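PDB 3GO2: putative L-alanine-DL-glutamate epimerase from Burkholderia xenovorans, which probably catalyses a racemisation or epimerisation, as a magnesium-binding member of the mandelate racemase/muconate lactonizing enzyme family. Local coordinates for residues 60-65 against 96-101; 117-122 against 367-372; 149-154 against 208-213; 252-257 against 283-288; 352-357 against 381-386. All coordinates share one frame; numbering follows the deposited sequence. Where two conformers were deposited one is given.

Interaction 1: 60-65 against 96-101; sequences ASVMEH and LDAKAK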
# COMPACT_ATOMS: atom_id res chain seq x y z
N ALA A 60 20.68 -42.46 -9.15
CA ALA A 60 20.52 -41.71 -7.91
C ALA A 60 19.77 -42.55 -6.88
O ALA A 60 19.16 -43.56 -7.21
CB ALA A 60 19.78 -40.39 -8.17
N SER A 61 19.80 -42.13 -5.62
CA SER A 61 19.06 -42.81 -4.55
C SER A 61 17.56 -42.59 -4.68
O SER A 61 17.11 -41.46 -4.80
CB SER A 61 19.48 -42.30 -3.17
OG SER A 61 18.73 -42.97 -2.16
N VAL A 62 16.79 -43.67 -4.62
CA VAL A 62 15.32 -43.58 -4.59
C VAL A 62 14.81 -42.83 -3.37
O VAL A 62 13.69 -42.25 -3.39
CB VAL A 62 14.64 -44.95 -4.63
CG1 VAL A 62 14.83 -45.70 -3.31
CG2 VAL A 62 13.15 -44.85 -4.99
N MET A 63 15.62 -42.80 -2.31
CA MET A 63 15.21 -42.17 -1.06
C MET A 63 15.29 -40.64 -1.12
O MET A 63 14.60 -39.94 -0.38
CB MET A 63 16.08 -42.68 0.09
CG MET A 63 16.14 -44.20 0.22
SD MET A 63 14.54 -45.05 0.53
CE MET A 63 14.52 -44.94 2.26
N GLU A 64 16.10 -40.12 -2.03
CA GLU A 64 16.45 -38.70 -2.03
C GLU A 64 15.54 -37.91 -2.98
O GLU A 64 15.98 -37.34 -3.99
CB GLU A 64 17.94 -38.53 -2.37
CG GLU A 64 18.83 -39.09 -1.25
CD GLU A 64 20.32 -39.07 -1.51
OE1 GLU A 64 20.77 -38.49 -2.50
OE2 GLU A 64 21.03 -39.69 -0.69
N HIS A 65 14.26 -37.87 -2.66
CA HIS A 65 13.32 -37.23 -3.58
C HIS A 65 13.46 -35.72 -3.61
O HIS A 65 13.36 -35.12 -4.69
CB HIS A 65 11.87 -37.71 -3.39
CG HIS A 65 11.29 -37.50 -2.01
ND1 HIS A 65 10.69 -36.33 -1.63
CD2 HIS A 65 11.21 -38.34 -0.95
CE1 HIS A 65 10.24 -36.46 -0.39
NE2 HIS A 65 10.54 -37.67 0.05
N LEU A 96 7.92 -41.11 -4.35
CA LEU A 96 7.29 -41.28 -3.04
C LEU A 96 6.72 -42.69 -2.89
O LEU A 96 6.91 -43.33 -1.85
CB LEU A 96 6.20 -40.25 -2.82
CG LEU A 96 6.67 -38.81 -2.62
CD1 LEU A 96 5.45 -37.88 -2.75
CD2 LEU A 96 7.39 -38.62 -1.26
N ASP A 97 6.04 -43.17 -3.92
CA ASP A 97 5.49 -44.53 -3.89
C ASP A 97 6.61 -45.55 -3.61
O ASP A 97 6.48 -46.48 -2.78
CB ASP A 97 4.82 -44.85 -5.21
CG ASP A 97 3.95 -46.09 -5.14
OD1 ASP A 97 3.32 -46.34 -4.08
OD2 ASP A 97 3.89 -46.82 -6.17
N ALA A 98 7.71 -45.41 -4.36
CA ALA A 98 8.83 -46.35 -4.24
C ALA A 98 9.49 -46.29 -2.85
O ALA A 98 9.85 -47.32 -2.26
CB ALA A 98 9.86 -46.11 -5.34
N LYS A 99 9.62 -45.09 -2.32
CA LYS A 99 10.17 -44.90 -0.99
C LYS A 99 9.28 -45.51 0.08
O LYS A 99 9.77 -46.22 0.96
CB LYS A 99 10.39 -43.43 -0.72
CG LYS A 99 11.03 -43.16 0.64
CD LYS A 99 11.52 -41.72 0.77
CE LYS A 99 12.34 -41.48 2.01
NZ LYS A 99 13.03 -40.13 2.13
N ALA A 100 7.98 -45.23 0.01
CA ALA A 100 7.05 -45.80 0.96
C ALA A 100 7.05 -47.33 0.88
O ALA A 100 7.07 -47.99 1.90
CB ALA A 100 5.63 -45.25 0.73
N LYS A 101 7.05 -47.88 -0.33
CA LYS A 101 7.11 -49.35 -0.49
C LYS A 101 8.41 -49.91 0.10
O LYS A 101 8.42 -51.01 0.73
CB LYS A 101 6.93 -49.73 -1.96
CG LYS A 101 5.46 -49.65 -2.40
CD LYS A 101 5.35 -49.65 -3.93
CE LYS A 101 3.93 -49.76 -4.35
NZ LYS A 101 3.77 -49.62 -5.85
O HOH W 1 11.13 -38.35 2.85
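Over one face of the His65 imidazole sits Leu96 CD2, a CH-pi contact in which the methyl carbon lies 3.7 Å from the ring centroid and 16° off its normal. The methyl is displaced a little toward the rim, where His65 NE2 is the ring atom nearest to it. At the edge, in the plane of the same ring, Lys99 CD comes up to His65 CD2 at 3.8 Å, the lysine chain running at about a right angle to the histidine. With CG anti to its own backbone N (chi1 -177°) and an extended chain beyond, Lys99 leaves the helix and passes the ring edge. Lys99 NZ then donates to Met63 O at 3.0 Å, in the plane of that carbonyl and on a lone pair. A water accepts from Lys99 NZ at 2.7 Å and also bonds His65 NE2, tying ring and amine together. The strongest partner of this ammonium, however, is Glu109 of a second subunit, which forms a salt bridge with it and also packs on Met63, so the contact is itself part of a subunit interface.

In the N-terminal capping domain of this enolase-superfamily protein, these bonds join the turn ahead of helix 65-76 to helix 82-103. The turn, type I from Ser61 to Glu64, has its own brace: Ser61 OG accepts from Met63 N at 3.1 Å in an ST turn. Met63 bends at chi2 and chi3, and its SD lies 4.0 Å from Lys99 CG. On the flank toward strand 19-27, Val62 CG2 packs on Ala98 CB at 3.5 Å, and both side chains also touch Leu25.

Interaction 2: 117-122 against 367-372; sequences DRVPVY and LIIPDR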
# COMPACT_ATOMS: atom_id res chain seq x y z
N ASP A 117 -9.03 -40.97 9.05
CA ASP A 117 -9.17 -42.31 8.44
C ASP A 117 -10.03 -42.31 7.21
O ASP A 117 -10.02 -43.26 6.44
CB ASP A 117 -9.86 -43.29 9.45
CG ASP A 117 -9.00 -43.61 10.63
OD1 ASP A 117 -7.79 -43.24 10.65
OD2 ASP A 117 -9.52 -44.26 11.56
N ARG A 118 -10.86 -41.29 7.08
CA ARG A 118 -11.83 -41.18 6.01
C ARG A 118 -11.88 -39.73 5.57
O ARG A 118 -11.64 -38.83 6.39
CB ARG A 118 -13.21 -41.62 6.51
CG ARG A 118 -13.20 -43.06 7.01
CD ARG A 118 -14.58 -43.62 7.09
NE ARG A 118 -14.51 -45.02 7.50
CZ ARG A 118 -15.55 -45.84 7.49
NH1 ARG A 118 -16.74 -45.41 7.08
NH2 ARG A 118 -15.40 -47.12 7.87
N VAL A 119 -12.22 -39.50 4.31
CA VAL A 119 -12.17 -38.16 3.72
C VAL A 119 -13.51 -37.83 3.07
O VAL A 119 -13.94 -38.54 2.16
CB VAL A 119 -11.04 -38.10 2.63
CG1 VAL A 119 -11.03 -36.75 1.95
CG2 VAL A 119 -9.67 -38.41 3.25
N PRO A 120 -14.18 -36.75 3.50
CA PRO A 120 -15.40 -36.41 2.78
C PRO A 120 -15.07 -35.99 1.36
O PRO A 120 -14.07 -35.30 1.12
CB PRO A 120 -15.98 -35.23 3.57
CG PRO A 120 -15.33 -35.33 4.90
CD PRO A 120 -13.95 -35.85 4.64
N VAL A 121 -15.91 -36.45 0.43
CA VAL A 121 -15.75 -36.12 -0.96
C VAL A 121 -16.94 -35.36 -1.51
O VAL A 121 -18.00 -35.25 -0.88
CB VAL A 121 -15.46 -37.36 -1.86
CG1 VAL A 121 -14.18 -38.03 -1.42
CG2 VAL A 121 -16.63 -38.35 -1.86
N TYR A 122 -16.74 -34.80 -2.69
CA TYR A 122 -17.84 -34.39 -3.55
C TYR A 122 -17.75 -35.15 -4.86
O TYR A 122 -16.66 -35.47 -5.34
CB TYR A 122 -17.87 -32.87 -3.77
CG TYR A 122 -16.75 -32.21 -4.58
CD1 TYR A 122 -16.85 -32.10 -5.97
CD2 TYR A 122 -15.63 -31.68 -3.96
CE1 TYR A 122 -15.86 -31.48 -6.72
CE2 TYR A 122 -14.64 -31.04 -4.70
CZ TYR A 122 -14.76 -30.93 -6.06
OH TYR A 122 -13.76 -30.31 -6.79
N LEU A 367 -14.43 -41.15 1.41
CA LEU A 367 -13.44 -42.08 0.90
C LEU A 367 -12.68 -42.71 2.05
O LEU A 367 -12.22 -42.01 2.96
CB LEU A 367 -12.44 -41.34 -0.02
CG LEU A 367 -11.21 -42.08 -0.56
CD1 LEU A 367 -11.57 -43.26 -1.48
CD2 LEU A 367 -10.30 -41.08 -1.32
N ILE A 368 -12.53 -44.03 2.01
CA ILE A 368 -11.78 -44.76 3.03
C ILE A 368 -10.32 -44.69 2.62
O ILE A 368 -9.98 -44.96 1.47
CB ILE A 368 -12.21 -46.24 3.08
CG1 ILE A 368 -13.68 -46.36 3.42
CG2 ILE A 368 -11.30 -47.04 4.01
CD1 ILE A 368 -14.03 -45.79 4.69
N ILE A 369 -9.45 -44.29 3.53
CA ILE A 369 -8.01 -44.19 3.23
C ILE A 369 -7.38 -45.56 3.43
O ILE A 369 -7.47 -46.11 4.53
CB ILE A 369 -7.33 -43.18 4.17
CG1 ILE A 369 -8.02 -41.82 4.05
CG2 ILE A 369 -5.79 -43.07 3.87
CD1 ILE A 369 -8.21 -41.34 2.65
N PRO A 370 -6.79 -46.12 2.38
CA PRO A 370 -6.20 -47.46 2.47
C PRO A 370 -4.94 -47.45 3.33
O PRO A 370 -4.39 -46.38 3.62
CB PRO A 370 -5.87 -47.79 1.01
CG PRO A 370 -5.69 -46.45 0.34
CD PRO A 370 -6.63 -45.52 1.04
N ASP A 371 -4.48 -48.65 3.71
CA ASP A 371 -3.28 -48.80 4.53
C ASP A 371 -2.27 -49.79 3.97
O ASP A 371 -1.55 -50.45 4.73
CB ASP A 371 -3.66 -49.15 5.96
CG ASP A 371 -4.35 -50.48 6.09
OD1 ASP A 371 -4.52 -51.19 5.07
OD2 ASP A 371 -4.75 -50.81 7.25
N ARG A 372 -2.17 -49.84 2.65
CA ARG A 372 -1.20 -50.69 1.97
C ARG A 372 0.08 -49.92 1.68
O ARG A 372 0.04 -48.69 1.62
CB ARG A 372 -1.79 -51.19 0.65
CG ARG A 372 -2.98 -52.14 0.84
CD ARG A 372 -3.54 -52.67 -0.47
NE ARG A 372 -4.30 -51.62 -1.14
CZ ARG A 372 -5.58 -51.33 -0.91
NH1 ARG A 372 -6.29 -52.01 -0.02
NH2 ARG A 372 -6.14 -50.32 -1.54
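Leu367 N donates to Val119 O at 2.8 Å, the shortest polar bond here, with an N-H...O angle of 163°. The return bond runs from Val119 N to Leu367 O at 2.9 Å, which makes the two residues a hydrogen-bonded antiparallel pair. Leu367 O also receives the CA-H of Arg118, whose CA is 3.2 Å away. One step on, Arg118 and Ile368 form a non-hydrogen-bonded pair, and Ile369 N continues the ladder to Asp117 O at 3.1 Å, just past the end of the regular strand.

Strands 118-123 and 366-368 are neighbours in a small mixed sheet, flanked by 342-344 and 362-363. On the side of Arg118 and Ile368 the two side chains lie alongside each other and point the same way. Ile368 CD1 is placed over one face of the guanidinium, but so close that the detail of this approach is doubtful. The other side is apolar: Val121 CG1 meets Leu367 CB at 4.0 Å, crossing at about a right angle, and Val119 CG2 presses on Ile369 CD1 at 3.3 Å, tighter than usual carbon contact. Ala330 and Ala333 of helix 323-335 pack on this side.

The polar work is thus done by the backbone, and the side chains sort themselves by face: hydrocarbon toward the helix, and on the opposite face an arginine and an isoleucine side by side.

Interaction 3: 149-154 against 208-213; sequences RTAEEA and DGAGPD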
# COMPACT_ATOMS: atom_id res chain seq x y z
N ARG A 149 -32.53 -35.92 -12.12
CA ARG A 149 -32.39 -37.32 -11.73
C ARG A 149 -30.99 -37.67 -11.29
O ARG A 149 -30.83 -38.50 -10.42
CB ARG A 149 -32.80 -38.24 -12.85
CG ARG A 149 -34.30 -38.24 -13.08
CD ARG A 149 -34.68 -39.40 -13.99
NE ARG A 149 -33.94 -39.42 -15.26
CZ ARG A 149 -34.35 -38.86 -16.39
NH1 ARG A 149 -33.61 -38.95 -17.49
NH2 ARG A 149 -35.51 -38.20 -16.44
N THR A 150 -29.98 -37.04 -11.90
CA THR A 150 -28.60 -37.29 -11.52
C THR A 150 -28.34 -36.81 -10.09
O THR A 150 -27.66 -37.49 -9.32
CB THR A 150 -27.61 -36.63 -12.49
OG1 THR A 150 -27.88 -37.03 -13.83
CG2 THR A 150 -26.19 -37.02 -12.16
N ALA A 151 -28.85 -35.63 -9.73
CA ALA A 151 -28.73 -35.12 -8.36
C ALA A 151 -29.48 -36.02 -7.38
O ALA A 151 -29.00 -36.28 -6.29
CB ALA A 151 -29.23 -33.70 -8.26
N GLU A 152 -30.66 -36.50 -7.78
CA GLU A 152 -31.39 -37.50 -6.94
C GLU A 152 -30.56 -38.76 -6.69
O GLU A 152 -30.58 -39.32 -5.60
CB GLU A 152 -32.73 -37.88 -7.58
CG GLU A 152 -33.75 -36.74 -7.68
CD GLU A 152 -35.06 -37.12 -8.39
OE1 GLU A 152 -35.07 -38.00 -9.29
OE2 GLU A 152 -36.08 -36.47 -8.05
N GLU A 153 -29.88 -39.25 -7.72
CA GLU A 153 -29.03 -40.42 -7.59
C GLU A 153 -27.88 -40.15 -6.60
O GLU A 153 -27.57 -40.98 -5.74
CB GLU A 153 -28.52 -40.87 -8.96
CG GLU A 153 -27.60 -42.04 -8.88
CD GLU A 153 -27.06 -42.48 -10.20
OE1 GLU A 153 -27.72 -42.30 -11.25
OE2 GLU A 153 -25.96 -43.05 -10.17
N ALA A 154 -27.26 -38.96 -6.69
CA ALA A 154 -26.21 -38.60 -5.77
C ALA A 154 -26.75 -38.60 -4.35
O ALA A 154 -26.10 -39.08 -3.45
CB ALA A 154 -25.61 -37.20 -6.12
N ASP A 208 -33.46 -29.15 -7.16
CA ASP A 208 -34.75 -29.86 -7.06
C ASP A 208 -34.49 -31.36 -6.82
O ASP A 208 -35.16 -31.98 -6.00
CB ASP A 208 -35.56 -29.62 -8.36
CG ASP A 208 -36.99 -30.16 -8.30
OD1 ASP A 208 -37.49 -30.47 -7.20
OD2 ASP A 208 -37.62 -30.27 -9.39
N GLY A 209 -33.49 -31.92 -7.50
CA GLY A 209 -33.11 -33.32 -7.32
C GLY A 209 -32.27 -33.61 -6.08
O GLY A 209 -32.42 -34.66 -5.42
N ALA A 210 -31.38 -32.68 -5.75
CA ALA A 210 -30.42 -32.86 -4.65
C ALA A 210 -31.09 -32.84 -3.28
O ALA A 210 -30.61 -33.47 -2.33
CB ALA A 210 -29.32 -31.76 -4.70
N GLY A 211 -32.22 -32.14 -3.18
CA GLY A 211 -32.80 -31.84 -1.90
C GLY A 211 -31.99 -30.72 -1.27
O GLY A 211 -30.97 -30.30 -1.83
N PRO A 212 -32.43 -30.22 -0.12
CA PRO A 212 -31.73 -29.12 0.54
C PRO A 212 -30.42 -29.50 1.25
O PRO A 212 -29.60 -28.60 1.53
CB PRO A 212 -32.76 -28.62 1.56
CG PRO A 212 -33.69 -29.74 1.76
CD PRO A 212 -33.78 -30.43 0.44
N ASP A 213 -30.23 -30.79 1.55
CA ASP A 213 -29.06 -31.24 2.31
C ASP A 213 -27.85 -31.78 1.52
O ASP A 213 -26.84 -32.17 2.12
CB ASP A 213 -29.49 -32.29 3.30
CG ASP A 213 -30.50 -31.78 4.29
OD1 ASP A 213 -30.36 -30.63 4.75
OD2 ASP A 213 -31.44 -32.51 4.59
O HOH W 2 -36.56 -34.68 -6.01
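Ala151 CB fits against the last turn of helix 193-210, touching Ala210 N at 3.5 Å and Gly209 C at 3.7 Å. The methyl of Ala210 points away overall, yet still lies 4.1 Å from Ala151 CB. Beside this, Glu152 CG lies 3.3 Å from Gly209 O, and Glu152 CA offers its hydrogen to the same oxygen at 3.4 Å. No direct hydrogen bond joins the two helices.

Such closeness depends on small residues. The CA atoms of Glu152 and Gly209 are 4.5 Å apart, and Gly209, having no side chain, lets its backbone come close to Ala151 and Glu152. Glu152 has CG beside its own backbone N (chi1 -65°) and an extended chain beyond. At its far end Glu152 OE2 accepts a hydrogen bond from a water at 2.8 Å, and that water also donates to Asp208 O at 3.0 Å. Asp208 in turn forms a salt bridge with Lys148, one turn back on the first helix. Gly211 then takes the chain out of the helix with a positive phi (77°).

Both helices belong to the outer layer of the TIM-barrel-like domain. They bracket strand 161-168 in sequence, and strand 215-219 follows the second helix, lying parallel to 161-168 in the barrel sheet. Ala151 also touches Ile162 of strand 161-168.

Interaction 4: 252-257 against 283-288; sequences QGLAYV and ANAVDV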
# COMPACT_ATOMS: atom_id res chain seq x y z
N GLN A 252 -5.50 -9.79 -8.72
CA GLN A 252 -6.29 -8.57 -8.44
C GLN A 252 -7.76 -8.72 -8.90
O GLN A 252 -8.70 -8.38 -8.17
CB GLN A 252 -5.61 -7.33 -9.08
CG GLN A 252 -6.38 -6.06 -9.05
CD GLN A 252 -5.73 -4.93 -9.90
OE1 GLN A 252 -4.54 -4.96 -10.22
NE2 GLN A 252 -6.54 -3.96 -10.29
N GLY A 253 -7.97 -9.28 -10.09
CA GLY A 253 -9.31 -9.44 -10.64
C GLY A 253 -10.10 -10.47 -9.84
O GLY A 253 -11.25 -10.25 -9.49
N LEU A 254 -9.47 -11.61 -9.54
CA LEU A 254 -10.14 -12.62 -8.73
C LEU A 254 -10.46 -12.10 -7.35
O LEU A 254 -11.57 -12.35 -6.85
CB LEU A 254 -9.32 -13.90 -8.64
CG LEU A 254 -9.95 -15.07 -7.90
CD1 LEU A 254 -11.29 -15.48 -8.55
CD2 LEU A 254 -8.99 -16.27 -7.80
N ALA A 255 -9.53 -11.35 -6.74
CA ALA A 255 -9.82 -10.75 -5.44
C ALA A 255 -11.01 -9.77 -5.50
O ALA A 255 -11.80 -9.71 -4.56
CB ALA A 255 -8.58 -10.06 -4.85
N TYR A 256 -11.13 -9.03 -6.58
CA TYR A 256 -12.27 -8.12 -6.76
C TYR A 256 -13.56 -8.93 -6.80
O TYR A 256 -14.56 -8.59 -6.14
CB TYR A 256 -12.10 -7.24 -8.03
CG TYR A 256 -13.15 -6.18 -8.10
CD1 TYR A 256 -12.94 -4.93 -7.54
CD2 TYR A 256 -14.39 -6.44 -8.65
CE1 TYR A 256 -13.90 -3.96 -7.56
CE2 TYR A 256 -15.40 -5.48 -8.66
CZ TYR A 256 -15.15 -4.24 -8.09
OH TYR A 256 -16.12 -3.28 -8.07
N VAL A 257 -13.55 -10.00 -7.58
CA VAL A 257 -14.70 -10.87 -7.68
C VAL A 257 -15.07 -11.43 -6.30
O VAL A 257 -16.24 -11.37 -5.91
CB VAL A 257 -14.47 -12.00 -8.73
CG1 VAL A 257 -15.60 -13.01 -8.68
CG2 VAL A 257 -14.35 -11.36 -10.16
N ALA A 283 -3.61 -11.22 -1.87
CA ALA A 283 -4.74 -10.42 -2.32
C ALA A 283 -6.09 -10.79 -1.71
O ALA A 283 -7.07 -10.13 -2.02
CB ALA A 283 -4.81 -10.47 -3.87
N ASN A 284 -6.13 -11.77 -0.82
CA ASN A 284 -7.41 -12.25 -0.25
C ASN A 284 -8.33 -12.74 -1.36
O ASN A 284 -9.55 -12.54 -1.31
CB ASN A 284 -8.14 -11.15 0.53
CG ASN A 284 -7.42 -10.75 1.76
OD1 ASN A 284 -7.05 -11.60 2.56
ND2 ASN A 284 -7.24 -9.44 1.95
N ALA A 285 -7.76 -13.42 -2.36
CA ALA A 285 -8.54 -13.78 -3.53
C ALA A 285 -9.41 -15.03 -3.34
O ALA A 285 -10.32 -15.24 -4.15
CB ALA A 285 -7.60 -13.99 -4.76
N VAL A 286 -9.13 -15.86 -2.34
CA VAL A 286 -9.85 -17.16 -2.22
C VAL A 286 -10.37 -17.50 -0.83
O VAL A 286 -9.74 -17.21 0.19
CB VAL A 286 -9.03 -18.36 -2.75
CG1 VAL A 286 -8.67 -18.17 -4.23
CG2 VAL A 286 -7.82 -18.59 -1.90
N ASP A 287 -11.53 -18.14 -0.79
CA ASP A 287 -11.94 -18.87 0.39
C ASP A 287 -11.21 -20.21 0.51
O ASP A 287 -10.77 -20.61 1.61
CB ASP A 287 -13.44 -19.11 0.39
CG ASP A 287 -14.23 -17.84 0.56
OD1 ASP A 287 -14.52 -17.48 1.72
OD2 ASP A 287 -14.52 -17.15 -0.44
N VAL A 288 -11.15 -20.94 -0.61
CA VAL A 288 -10.55 -22.28 -0.66
C VAL A 288 -9.51 -22.36 -1.75
O VAL A 288 -9.76 -21.87 -2.85
CB VAL A 288 -11.63 -23.32 -0.91
CG1 VAL A 288 -11.02 -24.73 -1.08
CG2 VAL A 288 -12.68 -23.29 0.23
O HOH W 3 -10.90 -10.18 -1.96
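Apolar contacts carry most of this interface. Ala255 CB meets Ala283 CB at 3.9 Å and Ala285 CB at 4.1 Å, and the backbones come so near that Ala255 CA and Ala285 CA are 3.8 Å apart. Leu254 has its CG anti to the backbone N (chi1 -176°). Its CD2 touches Ala285 CB at 4.0 Å and Val286 CG1 at 4.1 Å. Ile265 of the intervening barrel strand and Phe280 of helix 273-282 pack on Leu254 as well.

Contacts of carbon with backbone oxygen come next: Ala255 CB is 3.2 Å from Ala283 O, and Leu254 CG is 3.8 Å from Ala285 O.

Polar links across the pair go through water. One molecule donates to Ala255 O and to Asn284 O, each at 2.8 Å. Asn284, with positive phi, closes helix 273-282 in a Schellman motif, and its OD1 accepts from Gln252 of a third subunit.

The segments join helix 251-259 to the turn that leads into strand 288-291 of the TIM-barrel-like domain. Methyl groups this small let the backbones approach closely, at a price: Ala285 O is buried by the contact and has no hydrogen-bond partner in the model.

Interaction 5: 352-357 against 381-386; sequences EDELFT and EEAILA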
# COMPACT_ATOMS: atom_id res chain seq x y z
N GLU A 352 -12.36 -49.39 -15.93
CA GLU A 352 -11.49 -48.75 -14.96
C GLU A 352 -10.89 -49.76 -13.97
O GLU A 352 -9.69 -49.71 -13.68
CB GLU A 352 -12.25 -47.69 -14.18
CG GLU A 352 -11.44 -46.88 -13.16
CD GLU A 352 -10.57 -45.82 -13.79
OE1 GLU A 352 -10.76 -45.52 -14.99
OE2 GLU A 352 -9.70 -45.27 -13.05
N ASP A 353 -11.71 -50.65 -13.43
CA ASP A 353 -11.21 -51.51 -12.36
C ASP A 353 -10.19 -52.54 -12.89
O ASP A 353 -9.34 -52.98 -12.12
CB ASP A 353 -12.36 -52.18 -11.60
CG ASP A 353 -13.17 -51.20 -10.73
OD1 ASP A 353 -12.84 -49.97 -10.65
OD2 ASP A 353 -14.16 -51.65 -10.12
N GLU A 354 -10.27 -52.88 -14.18
CA GLU A 354 -9.28 -53.75 -14.84
C GLU A 354 -7.87 -53.15 -14.78
O GLU A 354 -6.90 -53.88 -14.73
CB GLU A 354 -9.70 -53.97 -16.32
CG GLU A 354 -8.91 -55.01 -17.12
CD GLU A 354 -9.15 -54.92 -18.65
OE1 GLU A 354 -10.13 -54.28 -19.09
OE2 GLU A 354 -8.33 -55.49 -19.42
N LEU A 355 -7.79 -51.82 -14.83
CA LEU A 355 -6.50 -51.14 -15.00
C LEU A 355 -5.69 -51.07 -13.74
O LEU A 355 -4.49 -50.80 -13.81
CB LEU A 355 -6.72 -49.70 -15.50
CG LEU A 355 -7.36 -49.57 -16.88
CD1 LEU A 355 -7.75 -48.12 -17.13
CD2 LEU A 355 -6.41 -50.08 -17.96
N PHE A 356 -6.32 -51.29 -12.58
CA PHE A 356 -5.65 -51.11 -11.31
C PHE A 356 -5.88 -52.29 -10.38
O PHE A 356 -6.92 -52.96 -10.43
CB PHE A 356 -6.18 -49.83 -10.63
CG PHE A 356 -5.99 -48.58 -11.46
CD1 PHE A 356 -4.76 -47.94 -11.48
CD2 PHE A 356 -7.01 -48.07 -12.24
CE1 PHE A 356 -4.56 -46.79 -12.24
CE2 PHE A 356 -6.83 -46.92 -12.99
CZ PHE A 356 -5.58 -46.29 -13.00
N THR A 357 -4.92 -52.52 -9.49
CA THR A 357 -5.03 -53.64 -8.56
C THR A 357 -6.14 -53.44 -7.52
O THR A 357 -6.85 -54.39 -7.18
CB THR A 357 -3.70 -53.92 -7.85
OG1 THR A 357 -3.24 -52.72 -7.21
CG2 THR A 357 -2.62 -54.45 -8.82
N GLU A 381 0.09 -53.72 -15.81
CA GLU A 381 0.70 -53.58 -17.13
C GLU A 381 -0.01 -54.32 -18.25
O GLU A 381 -0.16 -53.77 -19.34
CB GLU A 381 2.19 -53.91 -17.07
CG GLU A 381 2.88 -52.78 -16.35
CD GLU A 381 4.17 -53.15 -15.73
OE1 GLU A 381 5.18 -52.74 -16.34
OE2 GLU A 381 4.16 -53.78 -14.62
N GLU A 382 -0.41 -55.57 -18.03
CA GLU A 382 -1.13 -56.30 -19.07
C GLU A 382 -2.44 -55.58 -19.44
O GLU A 382 -2.83 -55.53 -20.62
CB GLU A 382 -1.41 -57.74 -18.62
CG GLU A 382 -2.07 -58.58 -19.72
CD GLU A 382 -2.23 -60.03 -19.35
OE1 GLU A 382 -1.95 -60.41 -18.19
OE2 GLU A 382 -2.60 -60.80 -20.28
N ALA A 383 -3.12 -55.03 -18.44
CA ALA A 383 -4.41 -54.36 -18.67
C ALA A 383 -4.21 -53.04 -19.42
O ALA A 383 -5.00 -52.70 -20.30
CB ALA A 383 -5.15 -54.14 -17.37
N ILE A 384 -3.14 -52.32 -19.11
CA ILE A 384 -2.78 -51.11 -19.85
C ILE A 384 -2.64 -51.45 -21.33
O ILE A 384 -3.10 -50.74 -22.20
CB ILE A 384 -1.48 -50.50 -19.30
CG1 ILE A 384 -1.80 -49.81 -17.97
CG2 ILE A 384 -0.85 -49.52 -20.30
CD1 ILE A 384 -0.59 -49.38 -17.19
N LEU A 385 -1.99 -52.57 -21.61
CA LEU A 385 -1.74 -52.91 -23.02
C LEU A 385 -2.97 -53.47 -23.72
O LEU A 385 -3.00 -53.51 -24.95
CB LEU A 385 -0.56 -53.87 -23.14
CG LEU A 385 0.78 -53.25 -22.76
CD1 LEU A 385 1.86 -54.35 -22.59
CD2 LEU A 385 1.23 -52.16 -23.73
N ALA A 386 -3.98 -53.88 -22.96
CA ALA A 386 -5.25 -54.33 -23.53
C ALA A 386 -6.12 -53.16 -23.93
O ALA A 386 -7.16 -53.35 -24.62
CB ALA A 386 -6.00 -55.21 -22.56
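The C-terminal helix 381-386 packs on the short, weakly bonded helix 352-355, and Ala383 is the residue at their meeting point. Ala383 CB points at the other segment and sits 3.2 Å from Glu354 O. The side chain of Glu354 has two conformers, so its own contacts are less certain. In the one given, chi1 of -171° puts CG anti to the backbone N, 3.9 Å from Ala383 CB, and the extended chain carries the carboxylate toward Ala386. There Glu354 OE2 lies 3.9 Å from Ala386 CB, while Glu354 OE1 is hydrogen-bonded to His387 NE2.

The contact lies against the antiparallel sheet of the N-terminal capping domain: the C-terminal part of the chain returns to complete that domain, as in other enolase-superfamily members. Leu355 and Ile384 both touch Cys13 of strand 5-14. Leu355 also rests on Tyr20, and Ile384 on Phe22, of strand 19-27.

Between the helices, Leu355 CD2 approaches Ala383 O at 3.8 Å and Ala383 CB at 4.3 Å. It also comes within 4.1 Å of Ile384 N. The backbone of Leu355 bonds to Val380, immediately ahead of the C-terminal helix.

Interactions 1 and 5 both back onto the antiparallel sheet of the capping domain, 24 Å apart between centres, whereas 3 and 4 lie in the barrel's outer layer. The strand pairing of interaction 2 ties distant parts of the chain together: interactions 3 and 4 are nested inside its loop, and interaction 5 crosses it. It is also the one contact whose segments are joined backbone to backbone by hydrogen bonds. Interactions 3, 4 and 5 rely on alanines, with no direct hydrogen bond between segments; waters bridge 1, 3 and 4. Interactions 1, 3 and 5 are buried, 2 and 4 partly so, and interaction 1 mixes a lysine, a ring and methyls at a subunit interface.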